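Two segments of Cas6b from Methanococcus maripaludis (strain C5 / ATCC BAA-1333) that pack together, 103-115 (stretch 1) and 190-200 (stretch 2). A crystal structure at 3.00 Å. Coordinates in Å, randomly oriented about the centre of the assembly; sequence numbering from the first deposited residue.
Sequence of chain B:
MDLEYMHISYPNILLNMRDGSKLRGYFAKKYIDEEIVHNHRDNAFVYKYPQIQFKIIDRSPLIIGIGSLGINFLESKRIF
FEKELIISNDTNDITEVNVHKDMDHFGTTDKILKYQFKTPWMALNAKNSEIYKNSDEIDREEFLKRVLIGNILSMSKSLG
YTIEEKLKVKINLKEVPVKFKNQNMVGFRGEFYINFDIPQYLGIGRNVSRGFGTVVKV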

# COMPACT_ATOMS: atom_id res chain seq x y z
N MET B 103 -6.67 -7.03 -35.16
CA MET B 103 -5.44 -7.37 -34.47
C MET B 103 -4.28 -6.53 -35.00
O MET B 103 -3.86 -6.72 -36.14
CB MET B 103 -5.15 -8.86 -34.58
CG MET B 103 -5.04 -9.42 -35.98
SD MET B 103 -4.93 -11.21 -35.90
CE MET B 103 -3.81 -11.41 -34.51
N ASP B 104 -3.69 -5.69 -34.14
CA ASP B 104 -2.54 -4.89 -34.60
C ASP B 104 -1.32 -5.09 -33.65
O ASP B 104 -1.45 -5.70 -32.57
CB ASP B 104 -2.91 -3.40 -34.77
CG ASP B 104 -3.80 -3.12 -36.05
OD1 ASP B 104 -4.24 -4.08 -36.73
OD2 ASP B 104 -4.00 -1.94 -36.41
N HIS B 105 -0.14 -4.62 -34.08
CA HIS B 105 1.17 -5.04 -33.52
C HIS B 105 1.29 -4.78 -32.04
O HIS B 105 0.86 -3.76 -31.53
CB HIS B 105 2.32 -4.31 -34.27
CG HIS B 105 3.72 -4.80 -33.95
ND1 HIS B 105 4.83 -4.38 -34.65
CD2 HIS B 105 4.18 -5.68 -33.03
CE1 HIS B 105 5.91 -4.98 -34.17
NE2 HIS B 105 5.54 -5.77 -33.18
N PHE B 106 1.92 -5.72 -31.35
CA PHE B 106 2.29 -5.58 -29.95
C PHE B 106 3.72 -6.11 -29.75
O PHE B 106 3.99 -7.27 -30.03
CB PHE B 106 1.31 -6.35 -29.06
CG PHE B 106 1.69 -6.39 -27.60
CD1 PHE B 106 1.09 -5.54 -26.70
CD2 PHE B 106 2.61 -7.30 -27.14
CE1 PHE B 106 1.41 -5.59 -25.36
CE2 PHE B 106 2.94 -7.35 -25.80
CZ PHE B 106 2.33 -6.49 -24.91
N GLY B 107 4.62 -5.28 -29.25
CA GLY B 107 6.00 -5.72 -29.13
C GLY B 107 7.02 -4.62 -29.24
O GLY B 107 6.68 -3.49 -29.56
N THR B 108 8.28 -4.94 -28.95
CA THR B 108 9.31 -3.92 -28.98
C THR B 108 9.62 -3.49 -30.41
O THR B 108 9.71 -4.29 -31.33
CB THR B 108 10.60 -4.38 -28.31
OG1 THR B 108 11.15 -5.47 -29.05
CG2 THR B 108 10.31 -4.84 -26.92
N THR B 109 9.78 -2.18 -30.56
CA THR B 109 10.08 -1.56 -31.83
C THR B 109 11.37 -0.76 -31.74
O THR B 109 11.71 -0.22 -30.69
CB THR B 109 8.93 -0.64 -32.25
OG1 THR B 109 8.76 0.38 -31.25
CG2 THR B 109 7.64 -1.44 -32.35
N ASP B 110 12.10 -0.68 -32.86
CA ASP B 110 13.33 0.09 -32.89
C ASP B 110 13.01 1.54 -33.19
O ASP B 110 13.89 2.40 -33.16
CB ASP B 110 14.32 -0.46 -33.92
CG ASP B 110 15.06 -1.69 -33.43
OD1 ASP B 110 14.96 -2.02 -32.22
OD2 ASP B 110 15.74 -2.34 -34.26
N LYS B 111 11.73 1.82 -33.38
CA LYS B 111 11.34 3.19 -33.63
C LYS B 111 10.55 3.67 -32.44
O LYS B 111 9.91 2.87 -31.75
CB LYS B 111 10.47 3.28 -34.88
CG LYS B 111 10.03 4.69 -35.17
CD LYS B 111 9.35 4.82 -36.50
CE LYS B 111 7.86 4.47 -36.28
NZ LYS B 111 7.01 5.68 -36.04
N ILE B 112 10.59 4.97 -32.19
CA ILE B 112 10.08 5.46 -30.93
C ILE B 112 8.72 6.12 -31.11
O ILE B 112 8.52 6.96 -32.00
CB ILE B 112 11.10 6.39 -30.27
CG1 ILE B 112 12.30 5.53 -29.86
CG2 ILE B 112 10.50 7.08 -29.07
CD1 ILE B 112 13.03 5.99 -28.66
N LEU B 113 7.80 5.73 -30.22
CA LEU B 113 6.39 6.07 -30.35
C LEU B 113 5.88 6.90 -29.18
O LEU B 113 6.30 6.71 -28.04
CB LEU B 113 5.56 4.79 -30.46
CG LEU B 113 5.95 3.80 -31.55
CD1 LEU B 113 5.53 2.38 -31.14
CD2 LEU B 113 5.32 4.23 -32.89
N LYS B 114 4.93 7.78 -29.47
CA LYS B 114 4.43 8.69 -28.45
C LYS B 114 3.00 8.38 -28.04
O LYS B 114 2.11 8.30 -28.89
CB LYS B 114 4.52 10.14 -28.92
CG LYS B 114 4.30 11.16 -27.81
CD LYS B 114 4.24 12.57 -28.35
CE LYS B 114 4.02 13.56 -27.23
NZ LYS B 114 3.94 14.95 -27.75
N TYR B 115 2.79 8.25 -26.74
CA TYR B 115 1.51 7.87 -26.16
C TYR B 115 0.99 8.96 -25.25
O TYR B 115 1.75 9.80 -24.78
CB TYR B 115 1.66 6.55 -25.39
CG TYR B 115 2.06 5.37 -26.26
CD1 TYR B 115 1.10 4.63 -26.94
CD2 TYR B 115 3.39 5.04 -26.44
CE1 TYR B 115 1.47 3.55 -27.74
CE2 TYR B 115 3.76 3.97 -27.25
CZ TYR B 115 2.80 3.24 -27.90
OH TYR B 115 3.19 2.20 -28.70
N GLY B 190 -0.51 13.07 -18.60
CA GLY B 190 0.65 13.47 -19.36
C GLY B 190 0.92 12.73 -20.65
O GLY B 190 0.01 12.20 -21.29
N GLU B 191 2.20 12.71 -21.01
CA GLU B 191 2.68 12.18 -22.27
C GLU B 191 3.89 11.32 -21.99
O GLU B 191 4.60 11.58 -21.02
CB GLU B 191 3.11 13.34 -23.18
CG GLU B 191 2.24 14.61 -23.12
CD GLU B 191 2.96 15.84 -23.70
OE1 GLU B 191 4.02 15.69 -24.36
OE2 GLU B 191 2.46 16.98 -23.48
N PHE B 192 4.15 10.29 -22.80
CA PHE B 192 5.44 9.60 -22.66
C PHE B 192 5.86 8.97 -23.99
O PHE B 192 5.02 8.71 -24.85
CB PHE B 192 5.38 8.56 -21.55
CG PHE B 192 4.51 7.38 -21.84
CD1 PHE B 192 4.99 6.30 -22.57
CD2 PHE B 192 3.22 7.31 -21.34
CE1 PHE B 192 4.20 5.20 -22.83
CE2 PHE B 192 2.43 6.20 -21.59
CZ PHE B 192 2.92 5.15 -22.34
N TYR B 193 7.16 8.72 -24.16
CA TYR B 193 7.72 8.19 -25.41
C TYR B 193 8.37 6.85 -25.12
O TYR B 193 8.95 6.68 -24.06
CB TYR B 193 8.76 9.13 -26.03
CG TYR B 193 8.28 10.51 -26.46
CD1 TYR B 193 8.02 10.80 -27.79
CD2 TYR B 193 8.14 11.53 -25.52
CE1 TYR B 193 7.60 12.06 -28.18
CE2 TYR B 193 7.72 12.79 -25.89
CZ TYR B 193 7.45 13.06 -27.21
OH TYR B 193 7.03 14.33 -27.56
N ILE B 194 8.28 5.88 -26.03
CA ILE B 194 8.90 4.59 -25.75
C ILE B 194 9.15 3.77 -27.02
O ILE B 194 8.47 3.94 -28.03
CB ILE B 194 8.03 3.77 -24.74
CG1 ILE B 194 8.80 2.60 -24.14
CG2 ILE B 194 6.73 3.30 -25.36
CD1 ILE B 194 8.18 2.12 -22.88
N ASN B 195 10.16 2.89 -26.95
CA ASN B 195 10.46 1.97 -28.05
C ASN B 195 9.65 0.71 -27.88
O ASN B 195 10.14 -0.39 -28.11
CB ASN B 195 11.96 1.64 -28.11
CG ASN B 195 12.45 0.88 -26.90
OD1 ASN B 195 12.04 1.15 -25.78
ND2 ASN B 195 13.36 -0.06 -27.11
N PHE B 196 8.44 0.87 -27.37
CA PHE B 196 7.51 -0.25 -27.31
C PHE B 196 6.19 0.06 -27.98
O PHE B 196 5.77 1.22 -28.03
CB PHE B 196 7.27 -0.68 -25.88
CG PHE B 196 6.70 -2.05 -25.77
CD1 PHE B 196 7.50 -3.15 -25.98
CD2 PHE B 196 5.38 -2.24 -25.46
CE1 PHE B 196 6.99 -4.41 -25.88
CE2 PHE B 196 4.87 -3.51 -25.36
CZ PHE B 196 5.67 -4.59 -25.58
N ASP B 197 5.51 -0.97 -28.47
CA ASP B 197 4.28 -0.76 -29.21
C ASP B 197 3.04 -1.20 -28.44
O ASP B 197 2.90 -2.36 -28.11
CB ASP B 197 4.34 -1.48 -30.54
CG ASP B 197 3.40 -0.90 -31.55
OD1 ASP B 197 2.21 -0.67 -31.23
OD2 ASP B 197 3.87 -0.65 -32.68
N ILE B 198 2.14 -0.26 -28.18
CA ILE B 198 0.91 -0.54 -27.47
C ILE B 198 -0.31 -0.28 -28.35
O ILE B 198 -0.46 0.84 -28.88
CB ILE B 198 0.76 0.32 -26.19
CG1 ILE B 198 2.09 0.45 -25.45
CG2 ILE B 198 -0.33 -0.24 -25.28
CD1 ILE B 198 1.99 1.30 -24.19
N PRO B 199 -1.15 -1.30 -28.55
CA PRO B 199 -2.47 -1.13 -29.18
C PRO B 199 -3.39 -0.21 -28.35
O PRO B 199 -3.28 -0.20 -27.12
CB PRO B 199 -3.02 -2.56 -29.23
CG PRO B 199 -1.82 -3.41 -29.29
CD PRO B 199 -0.78 -2.72 -28.44
N GLN B 200 -4.27 0.54 -29.01
CA GLN B 200 -5.02 1.58 -28.33
C GLN B 200 -5.93 1.16 -27.18
O GLN B 200 -6.52 0.09 -27.19
CB GLN B 200 -5.85 2.36 -29.33
CG GLN B 200 -5.01 3.33 -30.14
CD GLN B 200 -5.79 3.96 -31.25
OE1 GLN B 200 -6.99 4.26 -31.10
NE2 GLN B 200 -5.13 4.18 -32.38

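The contact between these two segments of Cas6b is an antiparallel strand pairing that is interrupted where both segments turn a corner, and it illustrates how side chains, one tyrosine above all, can take over where a regular backbone ladder stops. The ladder is most regular between residues 112-115 and 190-194, whose axes run at 161°. Leu113 and Ile194 exchange two hydrogen bonds, from Leu113 N to Ile194 O and from Ile194 N to Leu113 O, both 2.9 Å. Tyr115 and Phe192 repeat the pattern, with Tyr115 N to Phe192 O at 3.0 Å and Phe192 N to Tyr115 O at 3.1 Å.

Between these pairs, Lys114 faces Tyr193 without backbone bonds, and its extended side chain crosses the tyrosine ring: Lys114 CG lies 3.8 Å from the centroid of the Tyr193 ring, over its face. The amine ends near Glu191, where Lys114 NZ and Glu191 OE1, 3.5 Å apart, form a salt bridge whose hydrogen bond is weak.

Beyond the corner, pairing resumes more loosely. Thr109 N donates to Asn195 O at 3.1 Å, and Asp197 N to Gly107 O at 3.0 Å, the latter bent to 137°. Packing supplements these bonds, as the edge of Phe196 meets the face of Phe106 with ring planes at 89°.

Tyr115 spans the interruption on the side of the sheet it shares with Leu113, Phe192 and Ile194. Its CB sits over the Phe192 ring, 3.9 Å from the centroid, while Tyr115 CE2 touches Ile194 CG2 at 3.6 Å and Ile198 CD1 covers one face of its ring. At the far end the hydroxyl plays both roles: Tyr115 OH donates to Phe196 O at 2.8 Å and accepts from Ile198 N at 2.7 Å. A single side chain thus satisfies two backbone groups that flank Asp197, past the end of the regular ladder.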